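Local structure of putative mandelate racemase (Bordetella bronchiseptica, 3OZM) at residues 138-143 and 167-172; 202-207 and 226-231; 303-308 and 326-331. The protein binds magnesium and D-xylarate in a barrel active site and, as an enolase-superfamily member, probably acts on sugar diacids of this kind. One frame throughout, in Å; residues are numbered along the deposited sequence. Where two conformers were deposited one is given.

Contact 1 of 3, residues 138-143 and 167-172; sequences GVRAYA and FTAAKL. With DXL (D-xylaric acid), chain J.
Arg-140 reaches across to Thr-168 with its NE, which donates to Thr-168 OG1 over 2.9 Å in a nearly straight bond (167°). The hydroxyl lies at the edge of the guanidinium, close to its plane, which helps set the turn of the group; NH2 adds a weak bond to Thr-168 O. Phe-167 turns one ring face to Ala-143, whose CB stands over the centre, 3.7 Å from the centroid, while Ala-141 O meets the ring edge. The Lys-171 chain runs past the tyrosine ring, its CB 3.7 Å from CE1 of Tyr-142, and a bend at chi3 (77°) brings NZ round to Tyr-142 OH at 2.9 Å. NZ also donates to OAK of D-xylarate at 2.7 Å and pairs with Glu-227, so several partners hold the ammonium. Strands 139-146 and 169-173 lie side by side and parallel in the enolase-type barrel, joined through helix 152-164 as a beta-alpha-beta unit, and Lys-171 extends from the second of them to the ligand. Ala-143 is bonded through both its N and its O: N donates to Ala-169 O (3.1 Å), and O accepts from Lys-171 N (3.0 Å). Where the strands have yet to pair, a water links Ala-141 O to Thr-168 N.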
loop_
_atom_site.group_PDB
_atom_site.type_symbol
_atom_site.label_atom_id
_atom_site.label_comp_id
_atom_site.label_asym_id
_atom_site.label_seq_id
_atom_site.Cartn_x
_atom_site.Cartn_y
_atom_site.Cartn_z
ATOM N N GLY A 138 9.734 18.545 4.414
ATOM C CA GLY A 138 8.659 19.194 3.683
ATOM C C GLY A 138 8.519 18.611 2.296
ATOM O O GLY A 138 9.376 17.850 1.843
ATOM N N VAL A 139 7.441 18.997 1.626
ATOM C CA VAL A 139 7.087 18.469 0.311
ATOM C C VAL A 139 7.216 19.536 -0.783
ATOM O O VAL A 139 6.584 20.589 -0.715
ATOM C CB VAL A 139 5.646 17.923 0.347
ATOM C CG1 VAL A 139 5.163 17.530 -1.038
ATOM C CG2 VAL A 139 5.567 16.743 1.314
ATOM N N ARG A 140 8.032 19.258 -1.794
ATOM C CA ARG A 140 8.186 20.194 -2.912
ATOM C C ARG A 140 6.884 20.367 -3.698
ATOM O O ARG A 140 6.313 19.388 -4.204
ATOM C CB ARG A 140 9.297 19.745 -3.856
ATOM C CG ARG A 140 9.489 20.689 -5.048
ATOM C CD ARG A 140 10.105 19.976 -6.219
ATOM N NE ARG A 140 10.870 20.902 -7.041
ATOM C CZ ARG A 140 11.763 20.517 -7.931
ATOM N NH1 ARG A 140 11.995 19.216 -8.099
ATOM N NH2 ARG A 140 12.428 21.425 -8.639
ATOM N N ALA A 141 6.429 21.617 -3.811
ATOM C CA ALA A 141 5.165 21.936 -4.479
ATOM C C ALA A 141 5.379 22.549 -5.858
ATOM O O ALA A 141 6.448 23.082 -6.155
ATOM C CB ALA A 141 4.339 22.885 -3.623
ATOM N N TYR A 142 4.354 22.474 -6.696
ATOM C CA TYR A 142 4.357 23.233 -7.936
ATOM C C TYR A 142 3.114 24.104 -8.060
ATOM O O TYR A 142 2.037 23.747 -7.572
ATOM C CB TYR A 142 4.569 22.331 -9.169
ATOM C CG TYR A 142 3.397 21.471 -9.631
ATOM C CD1 TYR A 142 2.409 21.992 -10.469
ATOM C CD2 TYR A 142 3.315 20.124 -9.268
ATOM C CE1 TYR A 142 1.355 21.192 -10.926
ATOM C CE2 TYR A 142 2.279 19.317 -9.717
ATOM C CZ TYR A 142 1.303 19.853 -10.550
ATOM O OH TYR A 142 0.270 19.052 -10.998
ATOM N N ALA A 143 3.289 25.261 -8.693
ATOM C CA ALA A 143 2.201 26.201 -8.933
ATOM C C ALA A 143 1.361 25.745 -10.120
ATOM O O ALA A 143 1.858 25.627 -11.234
ATOM C CB ALA A 143 2.768 27.603 -9.193
ATOM N N PHE A 167 7.882 29.209 -5.397
ATOM C CA PHE A 167 7.748 27.948 -6.132
ATOM C C PHE A 167 9.015 27.587 -6.903
ATOM O O PHE A 167 9.643 28.450 -7.522
ATOM C CB PHE A 167 6.542 27.994 -7.080
ATOM C CG PHE A 167 5.221 27.866 -6.375
ATOM C CD1 PHE A 167 4.731 26.612 -6.017
ATOM C CD2 PHE A 167 4.474 28.988 -6.059
ATOM C CE1 PHE A 167 3.525 26.477 -5.375
ATOM C CE2 PHE A 167 3.258 28.863 -5.407
ATOM C CZ PHE A 167 2.780 27.606 -5.059
ATOM N N THR A 168 9.381 26.309 -6.875
ATOM C CA THR A 168 10.532 25.822 -7.640
ATOM C C THR A 168 10.086 25.044 -8.877
ATOM O O THR A 168 10.890 24.383 -9.538
ATOM C CB THR A 168 11.441 24.912 -6.776
ATOM O OG1 THR A 168 10.729 23.716 -6.410
ATOM C CG2 THR A 168 11.891 25.648 -5.524
ATOM N N ALA A 169 8.798 25.128 -9.181
ATOM C CA ALA A 169 8.219 24.371 -10.287
ATOM C C ALA A 169 6.836 24.920 -10.559
ATOM O O ALA A 169 6.205 25.476 -9.659
ATOM C CB ALA A 169 8.137 22.885 -9.922
ATOM N N ALA A 170 6.355 24.756 -11.785
ATOM C CA ALA A 170 5.047 25.263 -12.169
ATOM C C ALA A 170 4.565 24.536 -13.420
ATOM O O ALA A 170 5.362 23.928 -14.137
ATOM C CB ALA A 170 5.113 26.764 -12.409
ATOM N N LYS A 171 3.263 24.601 -13.680
ATOM C CA LYS A 171 2.663 23.855 -14.787
ATOM C C LYS A 171 1.974 24.777 -15.798
ATOM O O LYS A 171 1.323 25.756 -15.412
ATOM C CB LYS A 171 1.658 22.822 -14.244
ATOM C CG LYS A 171 1.136 21.863 -15.315
ATOM C CD LYS A 171 0.563 20.556 -14.718
ATOM C CE LYS A 171 -0.847 20.751 -14.111
ATOM N NZ LYS A 171 -1.295 19.503 -13.398
ATOM N N LEU A 172 2.115 24.442 -17.081
ATOM C CA LEU A 172 1.527 25.207 -18.189
ATOM C C LEU A 172 0.487 24.372 -18.911
ATOM O O LEU A 172 0.760 23.229 -19.312
ATOM C CB LEU A 172 2.614 25.604 -19.198
ATOM C CG LEU A 172 2.142 26.260 -20.502
ATOM C CD1 LEU A 172 1.648 27.694 -20.227
ATOM C CD2 LEU A 172 3.255 26.254 -21.552
HETATM O OAA DXL J . -7.931 23.173 -14.656
HETATM O OAB DXL J . -9.664 21.247 -13.807
HETATM O OAC DXL J . -6.064 19.284 -15.284
HETATM O OAD DXL J . -5.076 20.372 -11.991
HETATM O OAE DXL J . -7.366 21.875 -16.359
HETATM C CAF DXL J . -7.881 22.074 -15.234
HETATM C CAG DXL J . -8.478 20.857 -14.522
HETATM C CAH DXL J . -7.465 20.293 -13.509
HETATM C CAI DXL J . -6.068 20.155 -14.144
HETATM C CAJ DXL J . -4.960 19.838 -13.114
HETATM O OAK DXL J . -3.996 19.110 -13.453
HETATM O OAL DXL J . -7.974 19.071 -12.964
HETATM O O HOH W 1 8.431 24.425 -4.947
#

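Contact 2 of 3, residues 202-207 and 226-231; sequences ANQSLG and FEEPLS. With MG (magnesium ion), chain I; DXL (D-xylaric acid), chain J.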
loop_
_atom_site.group_PDB
_atom_site.type_symbol
_atom_site.label_atom_id
_atom_site.label_comp_id
_atom_site.label_asym_id
_atom_site.label_seq_id
_atom_site.Cartn_x
_atom_site.Cartn_y
_atom_site.Cartn_z
ATOM N N ALA A 202 -1.822 18.923 -21.212
ATOM C CA ALA A 202 -2.662 19.113 -22.395
ATOM C C ALA A 202 -4.145 18.786 -22.180
ATOM O O ALA A 202 -4.938 18.972 -23.081
ATOM C CB ALA A 202 -2.092 18.288 -23.583
ATOM N N ASN A 203 -4.521 18.297 -20.992
ATOM C CA ASN A 203 -5.919 17.949 -20.738
ATOM C C ASN A 203 -6.580 17.114 -21.848
ATOM O O ASN A 203 -7.711 17.389 -22.242
ATOM C CB ASN A 203 -6.735 19.223 -20.492
ATOM C CG ASN A 203 -6.398 19.869 -19.171
ATOM O OD1 ASN A 203 -5.591 20.797 -19.111
ATOM N ND2 ASN A 203 -7.006 19.374 -18.099
ATOM N N GLN A 204 -5.865 16.101 -22.337
ATOM C CA GLN A 204 -6.357 15.182 -23.372
ATOM C C GLN A 204 -6.653 15.815 -24.740
ATOM O O GLN A 204 -7.403 15.244 -25.536
ATOM C CB GLN A 204 -7.620 14.448 -22.903
ATOM C CG GLN A 204 -7.547 13.832 -21.507
ATOM C CD GLN A 204 -8.810 13.056 -21.165
ATOM O OE1 GLN A 204 -9.194 12.138 -21.880
ATOM N NE2 GLN A 204 -9.475 13.436 -20.066
ATOM N N SER A 205 -6.046 16.966 -25.021
ATOM C CA SER A 205 -6.440 17.774 -26.183
ATOM C C SER A 205 -5.651 17.546 -27.476
ATOM O O SER A 205 -5.913 18.209 -28.486
ATOM C CB SER A 205 -6.382 19.262 -25.836
ATOM O OG SER A 205 -5.037 19.706 -25.759
ATOM N N LEU A 206 -4.686 16.636 -27.448
ATOM C CA LEU A 206 -3.883 16.347 -28.647
ATOM C C LEU A 206 -4.122 14.967 -29.243
ATOM O O LEU A 206 -4.478 14.022 -28.528
ATOM C CB LEU A 206 -2.404 16.483 -28.318
ATOM C CG LEU A 206 -1.966 17.857 -27.825
ATOM C CD1 LEU A 206 -0.513 17.786 -27.376
ATOM C CD2 LEU A 206 -2.163 18.895 -28.927
ATOM N N GLY A 207 -3.926 14.866 -30.557
ATOM C CA GLY A 207 -3.815 13.580 -31.234
ATOM C C GLY A 207 -2.389 13.063 -31.120
ATOM O O GLY A 207 -1.505 13.778 -30.654
ATOM N N PHE A 226 4.838 15.560 -19.185
ATOM C CA PHE A 226 3.815 15.832 -20.196
ATOM C C PHE A 226 2.567 15.132 -19.690
ATOM O O PHE A 226 2.464 13.904 -19.773
ATOM C CB PHE A 226 4.275 15.178 -21.510
ATOM C CG PHE A 226 3.535 15.635 -22.754
ATOM C CD1 PHE A 226 2.548 16.616 -22.717
ATOM C CD2 PHE A 226 3.871 15.074 -23.979
ATOM C CE1 PHE A 226 1.910 17.021 -23.906
ATOM C CE2 PHE A 226 3.238 15.460 -25.156
ATOM C CZ PHE A 226 2.269 16.444 -25.120
ATOM N N GLU A 227 1.640 15.911 -19.141
ATOM C CA GLU A 227 0.447 15.395 -18.474
ATOM C C GLU A 227 -0.765 15.349 -19.401
ATOM O O GLU A 227 -1.000 16.280 -20.170
ATOM C CB GLU A 227 0.137 16.279 -17.261
ATOM C CG GLU A 227 -1.212 16.032 -16.601
ATOM C CD GLU A 227 -1.348 16.771 -15.282
ATOM O OE1 GLU A 227 -0.352 17.333 -14.777
ATOM O OE2 GLU A 227 -2.468 16.780 -14.735
ATOM N N GLU A 228 -1.546 14.270 -19.290
ATOM C CA GLU A 228 -2.661 13.991 -20.191
ATOM C C GLU A 228 -2.409 14.477 -21.629
ATOM O O GLU A 228 -3.166 15.291 -22.164
ATOM C CB GLU A 228 -3.978 14.580 -19.654
ATOM C CG GLU A 228 -4.552 13.893 -18.388
ATOM C CD GLU A 228 -6.014 14.305 -18.132
ATOM O OE1 GLU A 228 -6.335 15.502 -18.298
ATOM O OE2 GLU A 228 -6.849 13.434 -17.787
ATOM N N PRO A 229 -1.349 13.955 -22.265
ATOM C CA PRO A 229 -1.041 14.373 -23.634
ATOM C C PRO A 229 -2.150 13.974 -24.612
ATOM O O PRO A 229 -2.417 14.690 -25.576
ATOM C CB PRO A 229 0.247 13.602 -23.942
ATOM C CG PRO A 229 0.196 12.390 -23.037
ATOM C CD PRO A 229 -0.378 12.975 -21.749
ATOM N N LEU A 230 -2.798 12.845 -24.336
ATOM C CA LEU A 230 -3.799 12.267 -25.208
ATOM C C LEU A 230 -5.058 11.874 -24.430
ATOM O O LEU A 230 -5.074 11.908 -23.203
ATOM C CB LEU A 230 -3.239 10.985 -25.836
ATOM C CG LEU A 230 -1.876 11.030 -26.523
ATOM C CD1 LEU A 230 -1.355 9.598 -26.790
ATOM C CD2 LEU A 230 -1.976 11.817 -27.827
ATOM N N SER A 231 -6.103 11.499 -25.159
ATOM C CA SER A 231 -7.245 10.810 -24.564
ATOM C C SER A 231 -6.793 9.751 -23.557
ATOM O O SER A 231 -5.900 8.952 -23.842
ATOM C CB SER A 231 -8.069 10.132 -25.652
ATOM O OG SER A 231 -9.075 9.314 -25.084
HETATM MG MG MG I . -4.289 17.909 -15.303
HETATM O OAA DXL J . -7.931 23.173 -14.656
HETATM O OAB DXL J . -9.664 21.247 -13.807
HETATM O OAC DXL J . -6.064 19.284 -15.284
HETATM O OAD DXL J . -5.076 20.372 -11.991
HETATM O OAE DXL J . -7.366 21.875 -16.359
HETATM C CAF DXL J . -7.881 22.074 -15.234
HETATM C CAG DXL J . -8.478 20.857 -14.522
HETATM C CAH DXL J . -7.465 20.293 -13.509
HETATM C CAI DXL J . -6.068 20.155 -14.144
HETATM C CAJ DXL J . -4.960 19.838 -13.114
HETATM O OAK DXL J . -3.996 19.110 -13.453
HETATM O OAL DXL J . -7.974 19.071 -12.964
HETATM O O HOH W 2 -8.728 16.674 -18.762
HETATM O O HOH W 3 -5.952 11.781 -28.044
HETATM O O HOH W 4 -4.833 17.004 -17.118
#
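Leu-206 CD1 comes in at the edge of the Phe-226 ring, 3.8 Å from CZ, while one face of that ring carries Pro-229 of its own segment, CB standing 3.6 Å above the plane over the centre. Ala-202 CB packs obliquely against the same ring. On the polar side, the amide of Gln-204 and the carboxylate of Glu-228 cross with their planes 59° apart, CG of the glutamine lying 3.7 Å from CD of the glutamate. Both polar ends have partners beyond the two segments: Gln-204 OE1 accepts from Ile-232 N, and Glu-228 OE2 from Asn-255 ND2. The direct hydrogen bonds between the segments are made by the backbone. Ala-202 N donates to Glu-227 O (3.0 Å), and Gln-204 N to Glu-228 O (2.8 Å), with a type I' turn from Ala-202 to Ser-205 between strand 197-201 and helix 208-220. Ser-205 N closes the turn by donating to Ala-202 O. With CG beside its backbone N (chi1 -70°), Asn-203 turns ND2 to D-xylarate, donating to OAC at 3.0 Å and weakly to OAE. A water bridges the same ND2 to Glu-228 OE1. Glu-227, its chain extended, reaches the magnesium through OE2 at 2.2 Å; OE1 is held by a salt bridge to Lys-171. Asp-201, Glu-227 and Glu-254 complete the magnesium site with the ligand and a water, the three acidic ligands at successive barrel strand ends that are a hallmark of the enolase superfamily.

Contact 3 of 3, residues 303-308 and 326-331; sequences PHTFND and AMFEWD. With DXL (D-xylaric acid), chain J.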
loop_
_atom_site.group_PDB
_atom_site.type_symbol
_atom_site.label_atom_id
_atom_site.label_comp_id
_atom_site.label_asym_id
_atom_site.label_seq_id
_atom_site.Cartn_x
_atom_site.Cartn_y
_atom_site.Cartn_z
ATOM N N PRO A 303 0.215 12.847 -7.144
ATOM C CA PRO A 303 -1.233 12.945 -7.355
ATOM C C PRO A 303 -1.667 14.262 -7.982
ATOM O O PRO A 303 -1.062 15.307 -7.721
ATOM C CB PRO A 303 -1.803 12.845 -5.929
ATOM C CG PRO A 303 -0.682 13.347 -5.034
ATOM C CD PRO A 303 0.576 12.816 -5.714
ATOM N N HIS A 304 -2.710 14.196 -8.803
ATOM C CA HIS A 304 -3.559 15.349 -9.056
ATOM C C HIS A 304 -4.220 15.715 -7.720
ATOM O O HIS A 304 -4.587 14.818 -6.940
ATOM C CB HIS A 304 -4.604 14.964 -10.098
ATOM C CG HIS A 304 -5.670 15.996 -10.321
ATOM N ND1 HIS A 304 -6.817 16.061 -9.555
ATOM C CD2 HIS A 304 -5.782 16.977 -11.251
ATOM C CE1 HIS A 304 -7.583 17.046 -9.994
ATOM N NE2 HIS A 304 -6.985 17.608 -11.032
ATOM N N THR A 305 -4.359 17.013 -7.436
ATOM C CA THR A 305 -4.918 17.457 -6.148
ATOM C C THR A 305 -5.953 18.579 -6.287
ATOM O O THR A 305 -6.479 19.075 -5.284
ATOM C CB THR A 305 -3.828 18.008 -5.222
ATOM O OG1 THR A 305 -3.388 19.290 -5.706
ATOM C CG2 THR A 305 -2.640 17.047 -5.105
ATOM N N PHE A 306 -6.260 18.951 -7.523
ATOM C CA PHE A 306 -6.918 20.218 -7.858
ATOM C C PHE A 306 -8.448 20.225 -7.671
ATOM O O PHE A 306 -9.182 19.623 -8.454
ATOM C CB PHE A 306 -6.548 20.533 -9.320
ATOM C CG PHE A 306 -6.737 21.972 -9.754
ATOM C CD1 PHE A 306 -5.661 22.860 -9.769
ATOM C CD2 PHE A 306 -7.960 22.408 -10.241
ATOM C CE1 PHE A 306 -5.813 24.167 -10.223
ATOM C CE2 PHE A 306 -8.123 23.723 -10.702
ATOM C CZ PHE A 306 -7.051 24.598 -10.693
ATOM N N ASN A 307 -8.915 20.892 -6.617
ATOM C CA ASN A 307 -10.332 21.245 -6.485
ATOM C C ASN A 307 -10.585 22.124 -5.272
ATOM O O ASN A 307 -11.177 23.194 -5.383
ATOM C CB ASN A 307 -11.255 20.027 -6.402
ATOM C CG ASN A 307 -12.719 20.410 -6.613
ATOM O OD1 ASN A 307 -13.131 20.695 -7.727
ATOM N ND2 ASN A 307 -13.494 20.452 -5.534
ATOM N N ASP A 308 -10.146 21.660 -4.111
ATOM C CA ASP A 308 -10.407 22.378 -2.874
ATOM C C ASP A 308 -9.356 22.026 -1.824
ATOM O O ASP A 308 -8.500 21.174 -2.057
ATOM C CB ASP A 308 -11.831 22.077 -2.394
ATOM C CG ASP A 308 -12.070 20.587 -2.155
ATOM O OD1 ASP A 308 -11.471 20.058 -1.201
ATOM O OD2 ASP A 308 -12.862 19.962 -2.916
ATOM N N ALA A 326 8.788 14.257 -4.509
ATOM C CA ALA A 326 7.562 15.046 -4.536
ATOM C C ALA A 326 7.528 16.050 -5.678
ATOM O O ALA A 326 8.545 16.634 -6.045
ATOM C CB ALA A 326 7.380 15.759 -3.211
ATOM N N MET A 327 6.332 16.240 -6.222
ATOM C CA MET A 327 6.059 17.285 -7.202
ATOM C C MET A 327 4.595 17.552 -6.953
ATOM O O MET A 327 3.717 17.079 -7.677
ATOM C CB MET A 327 6.333 16.793 -8.640
ATOM C CG MET A 327 6.097 17.842 -9.720
ATOM S SD MET A 327 7.075 19.351 -9.447
ATOM C CE MET A 327 8.742 18.740 -9.726
ATOM N N PHE A 328 4.342 18.283 -5.880
ATOM C CA PHE A 328 3.005 18.352 -5.299
ATOM C C PHE A 328 2.157 19.510 -5.851
ATOM O O PHE A 328 2.516 20.679 -5.703
ATOM C CB PHE A 328 3.092 18.460 -3.780
ATOM C CG PHE A 328 1.762 18.364 -3.114
ATOM C CD1 PHE A 328 1.161 17.124 -2.933
ATOM C CD2 PHE A 328 1.093 19.504 -2.703
ATOM C CE1 PHE A 328 -0.084 17.020 -2.343
ATOM C CE2 PHE A 328 -0.151 19.412 -2.103
ATOM C CZ PHE A 328 -0.737 18.158 -1.915
ATOM N N GLU A 329 1.033 19.178 -6.474
ATOM C CA GLU A 329 0.203 20.175 -7.145
ATOM C C GLU A 329 -0.464 21.117 -6.149
ATOM O O GLU A 329 -1.162 20.672 -5.241
ATOM C CB GLU A 329 -0.883 19.500 -7.991
ATOM C CG GLU A 329 -1.740 20.502 -8.766
ATOM C CD GLU A 329 -2.680 19.860 -9.757
ATOM O OE1 GLU A 329 -3.122 18.713 -9.527
ATOM O OE2 GLU A 329 -2.997 20.534 -10.767
ATOM N N TRP A 330 -0.263 22.417 -6.345
ATOM C CA TRP A 330 -0.932 23.430 -5.535
ATOM C C TRP A 330 -1.649 24.464 -6.422
ATOM O O TRP A 330 -1.005 25.288 -7.086
ATOM C CB TRP A 330 0.063 24.132 -4.597
ATOM C CG TRP A 330 -0.670 24.871 -3.515
ATOM C CD1 TRP A 330 -1.346 26.053 -3.644
ATOM C CD2 TRP A 330 -0.855 24.447 -2.152
ATOM N NE1 TRP A 330 -1.937 26.391 -2.445
ATOM C CE2 TRP A 330 -1.646 25.428 -1.515
ATOM C CE3 TRP A 330 -0.418 23.346 -1.409
ATOM C CZ2 TRP A 330 -2.007 25.339 -0.170
ATOM C CZ3 TRP A 330 -0.782 23.258 -0.070
ATOM C CH2 TRP A 330 -1.568 24.249 0.533
ATOM N N ASP A 331 -2.971 24.376 -6.447
ATOM C CA ASP A 331 -3.861 25.318 -7.135
ATOM C C ASP A 331 -3.576 26.755 -6.706
ATOM O O ASP A 331 -3.803 27.111 -5.548
ATOM C CB ASP A 331 -5.303 24.953 -6.778
ATOM C CG ASP A 331 -6.348 25.782 -7.520
ATOM O OD1 ASP A 331 -6.012 26.770 -8.224
ATOM O OD2 ASP A 331 -7.538 25.422 -7.382
HETATM O OAA DXL J . -7.931 23.173 -14.656
HETATM O OAB DXL J . -9.664 21.247 -13.807
HETATM O OAC DXL J . -6.064 19.284 -15.284
HETATM O OAD DXL J . -5.076 20.372 -11.991
HETATM O OAE DXL J . -7.366 21.875 -16.359
HETATM C CAF DXL J . -7.881 22.074 -15.234
HETATM C CAG DXL J . -8.478 20.857 -14.522
HETATM C CAH DXL J . -7.465 20.293 -13.509
HETATM C CAI DXL J . -6.068 20.155 -14.144
HETATM C CAJ DXL J . -4.960 19.838 -13.114
HETATM O OAK DXL J . -3.996 19.110 -13.453
HETATM O OAL DXL J . -7.974 19.071 -12.964
HETATM O O HOH W 5 1.422 15.847 -6.735
HETATM O O HOH W 6 -4.499 21.934 -5.825
HETATM O O HOH W 7 -7.437 22.990 -5.492
#
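Residues 303-306 and 328-331 run almost in the same direction, 10° apart, but too widely spaced for direct ladder pairing: Thr-305 and Glu-329 have their CA atoms 5.9 Å apart. Waters span the gap. One donates to both Pro-303 O and Met-327 O, and another takes the N-H of Asp-331 while donating to Thr-305 OG1. Direct polar links come from the side chains. Thr-305 and Glu-329 lie alongside each other, pointing oppositely, and a bond runs from each side chain to the other's backbone. The threonine OG1, set between its own N and carbonyl carbon (chi1 72°), donates to Glu-329 O at 2.7 Å from above the carbonyl plane. In return, Thr-305 N donates to Glu-329 OE1 over 3.0 Å, on the anti side of the carboxylate. This bond helps hold the carboxylate in place while OE2 faces the ligand, lying only 2.4 Å from OAD of D-xylarate; Ser-144 OG also bonds OE2. His-304 meets the ligand at its ring edge, NE2 lying 2.6 Å from OAL in a hydrogen bond, and Asp-277 holds ND1 behind it. CB of Phe-306 comes close to OAD, at 3.1 Å, and Asp-331 lies over one face of the Phe-306 ring, closer than the model can be trusted. Arg-33 of strand 32-42 forms a salt bridge with Asp-331 and also touches Phe-306, bringing the N-terminal domain up to the barrel mouth. At the other side of the contact, Phe-328 sets its ring 3.8 Å from Thr-305 CG2 through CE1 and rests on Leu-316 of helix 309-321, while strand 328-331 pairs with strand 139-146.

Overall arrangement
From the N terminus the three contacts follow in series, none nested in or crossing another. Contact 1 closes the connection through helix 152-164, contact 2 the one through helix 208-220, and contact 3 the one through helix 309-321, at the end of the barrel where strand 328-331 returns to lie beside strand 139-146. Contacts 1 and 3 therefore share a strand boundary, with backbone bonds between Tyr-142 and Phe-328, and their centres are about 9 Å apart. Contact 2 sits further round, its centre about 20 Å from that of contact 1, yet Lys-171 bridges to Glu-227. All three reach the same D-xylarate, which lies at the C-terminal mouth of the barrel.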